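Local coordinates for protein endo-1,4-beta-mannanase (Eisenia fetida, PDB 5Y6T) that probably hydrolyses internal beta-1,4-mannosidic bonds of mannan polysaccharides, as a family GH5 endo-mannanase associated with cold adaptation, at residues Thr122-Thr125 with Ser126-Asp130; Pro200-Arg203 with Leu204-Ile208; Gln144-Val147 with Pro148-Ser151. One frame throughout, in Å; residues are numbered along the deposited sequence.

Interaction 1. Residues Thr122-Thr125 with Ser126-Asp130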
ATOM      1  N   THR A 122       5.396  -2.799 -12.363  1.00 21.85           N
ATOM      2  CA  THR A 122       5.742  -2.537 -13.754  1.00 20.91           C
ATOM      3  C   THR A 122       7.164  -2.030 -13.814  1.00 20.70           C
ATOM      4  O   THR A 122       7.739  -1.602 -12.827  1.00 20.29           O
ATOM      5  CB  THR A 122       4.837  -1.478 -14.378  1.00 24.23           C
ATOM      6  OG1 THR A 122       4.885  -0.256 -13.605  1.00 24.16           O
ATOM      7  CG2 THR A 122       3.350  -2.031 -14.494  1.00 25.48           C
ATOM      8  N   THR A 123       7.744  -2.052 -14.984  1.00 20.41           N
ATOM      9  CA  THR A 123       9.099  -1.673 -15.126  1.00 20.45           C
ATOM     10  C   THR A 123       9.195  -0.131 -14.922  1.00 21.05           C
ATOM     11  O   THR A 123       8.477   0.646 -15.580  1.00 19.88           O
ATOM     12  CB  THR A 123       9.592  -2.021 -16.527  1.00 20.07           C
ATOM     13  OG1 THR A 123       9.444  -3.429 -16.735  1.00 19.97           O
ATOM     14  CG2 THR A 123      11.072  -1.675 -16.673  1.00 20.42           C
ATOM     15  N   PRO A 124      10.140   0.301 -14.103  1.00 20.10           N
ATOM     16  CA  PRO A 124      10.276   1.735 -13.917  1.00 19.00           C
ATOM     17  C   PRO A 124      10.753   2.524 -15.123  1.00 19.83           C
ATOM     18  O   PRO A 124      11.576   1.999 -15.902  1.00 18.76           O
ATOM     19  CB  PRO A 124      11.393   1.850 -12.832  1.00 21.19           C
ATOM     20  CG  PRO A 124      11.382   0.568 -12.146  1.00 22.44           C
ATOM     21  CD  PRO A 124      10.959  -0.472 -13.140  1.00 20.27           C
ATOM     22  N   THR A 125      10.278   3.756 -15.251  1.00 20.10           N
ATOM     23  CA  THR A 125      10.946   4.729 -16.097  1.00 19.74           C
ATOM     24  C   THR A 125      12.372   5.005 -15.587  1.00 18.41           C
ATOM     25  O   THR A 125      12.674   4.772 -14.426  1.00 19.74           O
ATOM     26  CB  THR A 125      10.181   6.031 -16.187  1.00 20.16           C
ATOM     27  OG1 THR A 125      10.163   6.649 -14.903  1.00 20.64           O
ATOM     28  CG2 THR A 125       8.778   5.800 -16.777  1.00 20.99           C
ATOM     29  N   SER A 126      13.269   5.468 -16.451  1.00 19.01           N
ATOM     30  CA  SER A 126      14.693   5.581 -16.122  1.00 18.71           C
ATOM     31  C   SER A 126      14.909   6.594 -14.991  1.00 18.17           C
ATOM     32  O   SER A 126      15.822   6.427 -14.117  1.00 19.07           O
ATOM     33  CB  SER A 126      15.531   5.897 -17.399  1.00 19.02           C
ATOM     34  OG  SER A 126      15.141   7.221 -17.843  1.00 19.73           O
ATOM     35  N   ARG A 127      14.080   7.633 -14.913  1.00 19.60           N
ATOM     36  CA  ARG A 127      14.269   8.627 -13.839  1.00 19.98           C
ATOM     37  C   ARG A 127      13.904   8.069 -12.498  1.00 20.75           C
ATOM     38  O   ARG A 127      14.593   8.350 -11.487  1.00 19.64           O
ATOM     39  CB  ARG A 127      13.556   9.899 -14.110  1.00 20.84           C
ATOM     40  CG  ARG A 127      14.078  10.740 -15.296  1.00 19.29           C
ATOM     41  CD  ARG A 127      15.496  11.179 -15.069  1.00 20.90           C
ATOM     42  NE  ARG A 127      15.796  12.281 -16.006  1.00 22.47           N
ATOM     43  CZ  ARG A 127      17.011  12.627 -16.347  1.00 22.56           C
ATOM     44  NH1 ARG A 127      18.044  12.055 -15.839  1.00 22.65           N
ATOM     45  NH2 ARG A 127      17.190  13.603 -17.252  1.00 25.18           N
ATOM     46  N   TYR A 128      12.880   7.240 -12.465  1.00 19.27           N
ATOM     47  CA  TYR A 128      12.477   6.578 -11.223  1.00 20.28           C
ATOM     48  C   TYR A 128      13.520   5.516 -10.826  1.00 21.42           C
ATOM     49  O   TYR A 128      14.011   5.463  -9.684  1.00 20.64           O
ATOM     50  CB  TYR A 128      11.059   6.039 -11.426  1.00 20.35           C
ATOM     51  CG  TYR A 128      10.543   4.936 -10.511  1.00 20.59           C
ATOM     52  CD1 TYR A 128      10.938   4.806  -9.228  1.00 19.87           C
ATOM     53  CD2 TYR A 128       9.532   4.053 -10.974  1.00 18.31           C
ATOM     54  CE1 TYR A 128      10.447   3.790  -8.401  1.00 20.69           C
ATOM     55  CE2 TYR A 128       9.004   3.077 -10.190  1.00 19.51           C
ATOM     56  CZ  TYR A 128       9.477   2.878  -8.903  1.00 19.93           C
ATOM     57  OH  TYR A 128       8.930   1.851  -8.196  1.00 20.14           O
ATOM     58  N   ARG A 129      13.936   4.710 -11.770  1.00 19.50           N
ATOM     59  CA  ARG A 129      14.966   3.716 -11.481  1.00 19.28           C
ATOM     60  C   ARG A 129      16.210   4.376 -10.925  1.00 20.55           C
ATOM     61  O   ARG A 129      16.823   3.879  -9.961  1.00 19.77           O
ATOM     62  CB  ARG A 129      15.300   2.884 -12.707  1.00 20.80           C
ATOM     63  CG  ARG A 129      16.123   1.620 -12.308  1.00 20.32           C
ATOM     64  CD  ARG A 129      16.607   0.774 -13.462  1.00 21.77           C
ATOM     65  NE  ARG A 129      15.522   0.154 -14.187  1.00 20.48           N
ATOM     66  CZ  ARG A 129      14.960   0.646 -15.272  1.00 22.04           C
ATOM     67  NH1 ARG A 129      15.366   1.822 -15.768  1.00 21.38           N
ATOM     68  NH2 ARG A 129      13.973  -0.045 -15.844  1.00 22.68           N
ATOM     69  N   ASP A 130      16.555   5.516 -11.498  1.00 20.87           N
ATOM     70  CA  ASP A 130      17.756   6.197 -11.025  1.00 21.73           C
ATOM     71  C   ASP A 130      17.619   6.679  -9.561  1.00 22.47           C
ATOM     72  O   ASP A 130      18.659   6.718  -8.886  1.00 24.30           O
ATOM     73  CB  ASP A 130      18.089   7.384 -11.924  1.00 21.83           C
ATOM     74  CG  ASP A 130      18.691   6.952 -13.287  1.00 23.71           C
ATOM     75  OD1 ASP A 130      18.952   5.738 -13.543  1.00 23.56           O
ATOM     76  OD2 ASP A 130      18.763   7.841 -14.171  1.00 22.48           O
TER
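P124 packs against both Y128 and R129 where the chain turns from an extended loop into a helix, with T125, just before the helix, at the N-cap position. Its CB touches CD2 of Y128 at 3.4 Å, and CG of P124 lies 4.0 Å from CE2 of Y128, so the pyrrolidine comes obliquely against the CD2-CE2 part of the phenol ring. A proline suits the last loop residue but one: its restricted phi is compatible with the extended chain, and its compact apolar ring fills this buried corner. R129 crosses P124 at about a right angle. A bend at chi3 (-66°) turns the guanidinium back toward the loop, where CG2 of T123 sits at its edge, in plane, 3.4 Å from NH2 of R129. The same NH2 is held by a salt bridge to D197, outside the contact. T125 closes the first turn: its O accepts the N-H of R129 at 2.9 Å with a nearly straight N-H...O angle of 174°. OG1 of T125 lies 3.6 Å from CB of Y128 and bonds to the carbonyl of D73, which anchors the helix start to the loop after strand 65-72. Y128 reaches further inward, stacking on W118 and bonding through its OH to the carbonyl of N119. Helix 126-133 thus begins just beyond strand 112-119, fastened to the end of that strand and to the loop after its parallel neighbour 65-72.

Interaction 2. Residues Pro200-Arg203 with Leu204-Ile208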
ATOM      1  N   PRO A 200      18.574  -5.264  -7.231  1.00 21.26           N
ATOM      2  CA  PRO A 200      18.880  -5.957  -5.973  1.00 22.60           C
ATOM      3  C   PRO A 200      17.936  -5.629  -4.871  1.00 20.22           C
ATOM      4  O   PRO A 200      17.634  -4.450  -4.650  1.00 19.46           O
ATOM      5  CB  PRO A 200      20.270  -5.439  -5.626  1.00 24.69           C
ATOM      6  CG  PRO A 200      20.888  -5.067  -6.945  1.00 24.85           C
ATOM      7  CD  PRO A 200      19.737  -4.483  -7.723  1.00 22.42           C
ATOM      8  N   MET A 201      17.606  -6.623  -4.062  1.00 18.52           N
ATOM      9  CA  MET A 201      16.777  -6.399  -2.894  1.00 19.83           C
ATOM     10  C   MET A 201      17.275  -5.318  -1.965  1.00 20.22           C
ATOM     11  O   MET A 201      16.485  -4.460  -1.500  1.00 19.87           O
ATOM     12  CB  MET A 201      16.572  -7.730  -2.132  1.00 20.87           C
ATOM     13  CG  MET A 201      15.707  -7.549  -0.880  1.00 22.36           C
ATOM     14  SD  MET A 201      14.020  -7.018  -1.165  1.00 23.25           S
ATOM     15  CE  MET A 201      13.256  -8.568  -1.620  1.00 22.47           C
ATOM     16  N   GLN A 202      18.584  -5.318  -1.684  1.00 20.55           N
ATOM     17  CA  GLN A 202      19.147  -4.268  -0.832  0.70 22.22           C
ATOM     18  C   GLN A 202      18.814  -2.860  -1.297  1.00 21.89           C
ATOM     19  O   GLN A 202      18.545  -1.981  -0.423  1.00 20.23           O
ATOM     20  CB  GLN A 202      20.641  -4.439  -0.704  0.70 21.70           C
ATOM     21  CG  GLN A 202      21.280  -3.405   0.210  0.70 23.18           C
ATOM     22  CD  GLN A 202      21.758  -2.151  -0.454  0.70 27.81           C
ATOM     23  OE1 GLN A 202      22.136  -2.145  -1.650  0.70 23.36           O
ATOM     24  NE2 GLN A 202      21.775  -1.069   0.321  0.70 24.35           N
ATOM     25  N   ARG A 203      18.803  -2.607  -2.635  1.00 21.53           N
ATOM     26  CA  ARG A 203      18.505  -1.266  -3.134  0.50 22.30           C
ATOM     27  C   ARG A 203      17.020  -0.896  -2.938  1.00 21.91           C
ATOM     28  O   ARG A 203      16.697   0.257  -2.619  1.00 20.42           O
ATOM     29  CB  ARG A 203      18.933  -1.122  -4.591  0.50 23.33           C
ATOM     30  CG  ARG A 203      20.431  -1.251  -4.801  0.50 24.03           C
ATOM     31  CD  ARG A 203      20.773  -0.827  -6.214  0.50 27.39           C
ATOM     32  NE  ARG A 203      22.212  -0.784  -6.532  0.50 28.25           N
ATOM     33  CZ  ARG A 203      23.010   0.269  -6.309  0.50 29.59           C
ATOM     34  NH1 ARG A 203      22.560   1.372  -5.726  0.50 28.70           N
ATOM     35  NH2 ARG A 203      24.266   0.227  -6.706  0.50 29.37           N
ATOM     36  N   LEU A 204      16.133  -1.900  -3.079  1.00 19.13           N
ATOM     37  CA  LEU A 204      14.694  -1.697  -2.854  1.00 18.70           C
ATOM     38  C   LEU A 204      14.415  -1.396  -1.402  1.00 18.72           C
ATOM     39  O   LEU A 204      13.679  -0.436  -1.070  1.00 21.29           O
ATOM     40  CB  LEU A 204      13.876  -2.879  -3.323  1.00 20.85           C
ATOM     41  CG  LEU A 204      14.020  -3.134  -4.839  1.00 19.65           C
ATOM     42  CD1 LEU A 204      13.298  -4.426  -5.223  1.00 20.03           C
ATOM     43  CD2 LEU A 204      13.490  -1.978  -5.684  1.00 22.26           C
ATOM     44  N   GLN A 205      14.990  -2.226  -0.532  1.00 19.05           N
ATOM     45  CA  GLN A 205      14.908  -1.956   0.890  1.00 20.05           C
ATOM     46  C   GLN A 205      15.436  -0.608   1.308  1.00 19.02           C
ATOM     47  O   GLN A 205      14.842   0.058   2.170  1.00 19.18           O
ATOM     48  CB  GLN A 205      15.587  -3.056   1.718  1.00 19.98           C
ATOM     49  CG  GLN A 205      14.919  -4.432   1.635  1.00 20.61           C
ATOM     50  CD  GLN A 205      15.886  -5.530   2.070  1.00 22.34           C
ATOM     51  OE1 GLN A 205      17.083  -5.559   1.681  1.00 21.05           O
ATOM     52  NE2 GLN A 205      15.368  -6.499   2.793  1.00 20.23           N
ATOM     53  N   SER A 206      16.618  -0.244   0.800  1.00 20.60           N
ATOM     54  CA  SER A 206      17.191   1.088   1.109  1.00 20.69           C
ATOM     55  C   SER A 206      16.240   2.215   0.696  1.00 21.25           C
ATOM     56  O   SER A 206      16.001   3.130   1.454  1.00 21.41           O
ATOM     57  CB  SER A 206      18.584   1.194   0.462  1.00 20.85           C
ATOM     58  OG  SER A 206      19.167   2.449   0.812  1.00 25.21           O
ATOM     59  N   PHE A 207      15.694   2.108  -0.530  1.00 19.34           N
ATOM     60  CA  PHE A 207      14.746   3.086  -1.128  1.00 20.73           C
ATOM     61  C   PHE A 207      13.534   3.232  -0.196  1.00 18.98           C
ATOM     62  O   PHE A 207      13.131   4.333   0.126  1.00 18.63           O
ATOM     63  CB  PHE A 207      14.390   2.601  -2.558  1.00 20.36           C
ATOM     64  CG  PHE A 207      13.467   3.494  -3.357  1.00 21.59           C
ATOM     65  CD1 PHE A 207      13.949   4.652  -3.962  1.00 19.97           C
ATOM     66  CD2 PHE A 207      12.189   3.109  -3.623  1.00 21.26           C
ATOM     67  CE1 PHE A 207      13.153   5.384  -4.802  1.00 20.13           C
ATOM     68  CE2 PHE A 207      11.375   3.831  -4.492  1.00 21.40           C
ATOM     69  CZ  PHE A 207      11.862   5.014  -5.032  1.00 22.22           C
ATOM     70  N   ILE A 208      13.044   2.098   0.266  1.00 19.27           N
ATOM     71  CA  ILE A 208      11.928   2.058   1.147  1.00 19.71           C
ATOM     72  C   ILE A 208      12.266   2.657   2.522  1.00 19.51           C
ATOM     73  O   ILE A 208      11.461   3.442   3.098  1.00 20.39           O
ATOM     74  CB  ILE A 208      11.325   0.623   1.257  1.00 19.92           C
ATOM     75  CG1 ILE A 208      10.715   0.239  -0.120  1.00 20.75           C
ATOM     76  CG2 ILE A 208      10.271   0.542   2.345  1.00 20.89           C
ATOM     77  CD1 ILE A 208      10.639  -1.248  -0.307  1.00 22.59           C
TER
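M201 and Q205 lie one helical turn apart and pack their side chains obliquely: CG of M201 is 3.5 Å from OE1 of Q205, and SD of M201 is 3.9 Å from CG of Q205. The thioether chain, bent at chi2, is flexible enough to follow the aliphatic part of the glutamine. OE1 takes no hydrogen bond from M201, whose nearby O is itself an acceptor. The amide earns its buried place at the other end, where NE2 donates to the carbonyls of Y243 and C182. Q202, more exposed, likewise donates through NE2 to the carbonyl of A252. The carbonyls of P200 to R203 are taken up by N-H groups one turn on. P200, at the N-cap, offers its O to the N-H of L204, but only weakly at 3.4 Å. The next rung is firmer: Q205 N reaches M201 O at 2.9 Å, almost straight at 176°. S206 N then bonds to Q202 O at 2.9 Å and F207 N to R203 O at 3.0 Å, each donor tilted from the carbonyl plane. Proline suits the first position, since a helix start requires no amide hydrogen there. Helix 201-218 presents Q205 and I208 to helix 246-253, while P200, R203 and F207 lean on helix 126-133, and F207 also meets W118 of strand 112-119, their rings inclined at about 50°.

Interaction 3. Residues Gln144-Val147 with Pro148-Ser151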
ATOM      1  N   GLN A 144      12.383  17.788  -1.942  1.00 22.19           N
ATOM      2  CA  GLN A 144      11.664  18.711  -2.822  0.70 23.63           C
ATOM      3  C   GLN A 144      10.227  18.300  -3.099  1.00 21.61           C
ATOM      4  O   GLN A 144       9.388  19.099  -3.471  1.00 22.62           O
ATOM      5  CB  GLN A 144      12.352  18.914  -4.178  0.70 25.63           C
ATOM      6  CG  GLN A 144      13.763  19.514  -4.197  0.70 31.42           C
ATOM      7  CD  GLN A 144      14.096  20.413  -3.053  0.70 32.47           C
ATOM      8  OE1 GLN A 144      14.753  20.012  -2.123  0.70 36.46           O
ATOM      9  NE2 GLN A 144      13.688  21.655  -3.144  0.70 37.37           N
ATOM     10  N   ALA A 145       9.932  17.024  -2.927  1.00 20.51           N
ATOM     11  CA  ALA A 145       8.601  16.522  -3.229  1.00 21.86           C
ATOM     12  C   ALA A 145       7.941  15.898  -1.974  1.00 21.04           C
ATOM     13  O   ALA A 145       6.900  16.407  -1.499  1.00 22.30           O
ATOM     14  CB  ALA A 145       8.644  15.568  -4.438  1.00 21.34           C
ATOM     15  N   LEU A 146       8.553  14.842  -1.427  1.00 21.04           N
ATOM     16  CA  LEU A 146       7.909  14.007  -0.423  1.00 20.90           C
ATOM     17  C   LEU A 146       7.691  14.737   0.906  1.00 20.79           C
ATOM     18  O   LEU A 146       6.589  14.789   1.403  1.00 19.39           O
ATOM     19  CB  LEU A 146       8.710  12.736  -0.219  1.00 21.83           C
ATOM     20  CG  LEU A 146       8.120  11.622   0.640  1.00 19.82           C
ATOM     21  CD1 LEU A 146       6.742  11.127   0.175  1.00 21.77           C
ATOM     22  CD2 LEU A 146       9.108  10.490   0.861  1.00 22.53           C
ATOM     23  N   VAL A 147       8.774  15.277   1.473  1.00 19.42           N
ATOM     24  CA  VAL A 147       8.661  15.908   2.784  1.00 20.00           C
ATOM     25  C   VAL A 147       7.682  17.053   2.768  1.00 18.96           C
ATOM     26  O   VAL A 147       6.794  17.089   3.627  1.00 20.29           O
ATOM     27  CB  VAL A 147      10.045  16.292   3.366  1.00 21.60           C
ATOM     28  CG1 VAL A 147       9.911  17.320   4.522  1.00 23.04           C
ATOM     29  CG2 VAL A 147      10.836  15.023   3.809  1.00 20.71           C
ATOM     30  N   PRO A 148       7.772  17.965   1.814  1.00 21.27           N
ATOM     31  CA  PRO A 148       6.782  19.054   1.810  1.00 21.83           C
ATOM     32  C   PRO A 148       5.313  18.608   1.684  1.00 22.99           C
ATOM     33  O   PRO A 148       4.448  19.129   2.410  1.00 21.63           O
ATOM     34  CB  PRO A 148       7.175  19.875   0.591  1.00 26.34           C
ATOM     35  CG  PRO A 148       8.673  19.655   0.515  1.00 24.66           C
ATOM     36  CD  PRO A 148       8.809  18.171   0.771  1.00 23.43           C
ATOM     37  N   MET A 149       5.074  17.618   0.809  1.00 21.88           N
ATOM     38  CA  MET A 149       3.755  17.033   0.665  1.00 21.93           C
ATOM     39  C   MET A 149       3.240  16.373   1.956  1.00 19.22           C
ATOM     40  O   MET A 149       2.121  16.592   2.402  1.00 21.00           O
ATOM     41  CB  MET A 149       3.735  16.072  -0.528  1.00 21.18           C
ATOM     42  CG  MET A 149       2.443  15.352  -0.676  1.00 22.37           C
ATOM     43  SD  MET A 149       2.404  14.457  -2.228  1.00 23.53           S
ATOM     44  CE  MET A 149       3.828  13.437  -2.050  1.00 25.38           C
ATOM     45  N   VAL A 150       4.078  15.529   2.525  1.00 20.03           N
ATOM     46  CA  VAL A 150       3.714  14.767   3.700  1.00 20.41           C
ATOM     47  C   VAL A 150       3.404  15.756   4.846  1.00 19.63           C
ATOM     48  O   VAL A 150       2.466  15.578   5.562  1.00 20.86           O
ATOM     49  CB  VAL A 150       4.803  13.783   4.042  1.00 22.40           C
ATOM     50  CG1 VAL A 150       4.578  13.237   5.453  1.00 24.23           C
ATOM     51  CG2 VAL A 150       4.844  12.633   3.027  1.00 22.21           C
ATOM     52  N   SER A 151       4.283  16.723   5.019  1.00 19.70           N
ATOM     53  CA  SER A 151       4.094  17.732   6.102  1.00 22.48           C
ATOM     54  C   SER A 151       2.784  18.508   5.943  1.00 22.52           C
ATOM     55  O   SER A 151       2.014  18.727   6.839  1.00 22.14           O
ATOM     56  CB  SER A 151       5.311  18.715   6.075  1.00 25.40           C
ATOM     57  OG  SER A 151       5.119  19.726   7.096  1.00 26.93           O
TER
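The compact, puckered ring of P148 is crossed at about a right angle by V147, whose CB stands 3.4 Å from CD of P148, a tight fit imposed by their covalent link. On the preceding turn, CD of P148 approaches O of A145 at 3.5 Å, and CG of P148 lies 4.1 Å from O of Q144. Because P148 N carries no hydrogen, it makes no bond to that turn; the helix is kinked here, and a wider pi-type turn spans Q144 to L146. Regular bonding resumes at once, from M149 N to A145 O at 3.2 Å and from V150 N to L146 O at 2.8 Å. Helix 135-152 belongs to the beta-alpha-beta crossover between parallel strands 112-119 and 159-163, a repeating step of the (beta/alpha)8 barrel found throughout GH5 enzymes. On its buried side L146 and V150 lie alongside one another, pointing the same way. With CG of L146 anti to its N (chi1 -171°), CD1 of L146 extends to within 3.7 Å of CG2 of V150. Both apolar, branched side chains pack on I215 of helix 201-218. M149, longer and more pliable, reaches M95, T96 and L99 of helix 95-108.

How the interactions relate
All three contacts are partly buried and lie well out from the chain's centre, around the strands of the barrel. Interactions 1 and 2 touch: CE1 of Y128 is 3.9 Å from CZ of F207, and both rings meet W118, so helices 126-133 and 201-218 share an aromatic patch. Interaction 3 touches neither of the others, yet interaction 2 lies in helix 201-218, and L146 and V150 of interaction 3 pack on a later part of that helix. Interaction 1, at a helix start beside the loops, relies on polar and charged anchors to those loops. Interaction 2 combines backbone bonding with a buried amide, whereas interaction 3, in the last turns of its helix, has chiefly apolar side-chain contacts and is interrupted by a proline.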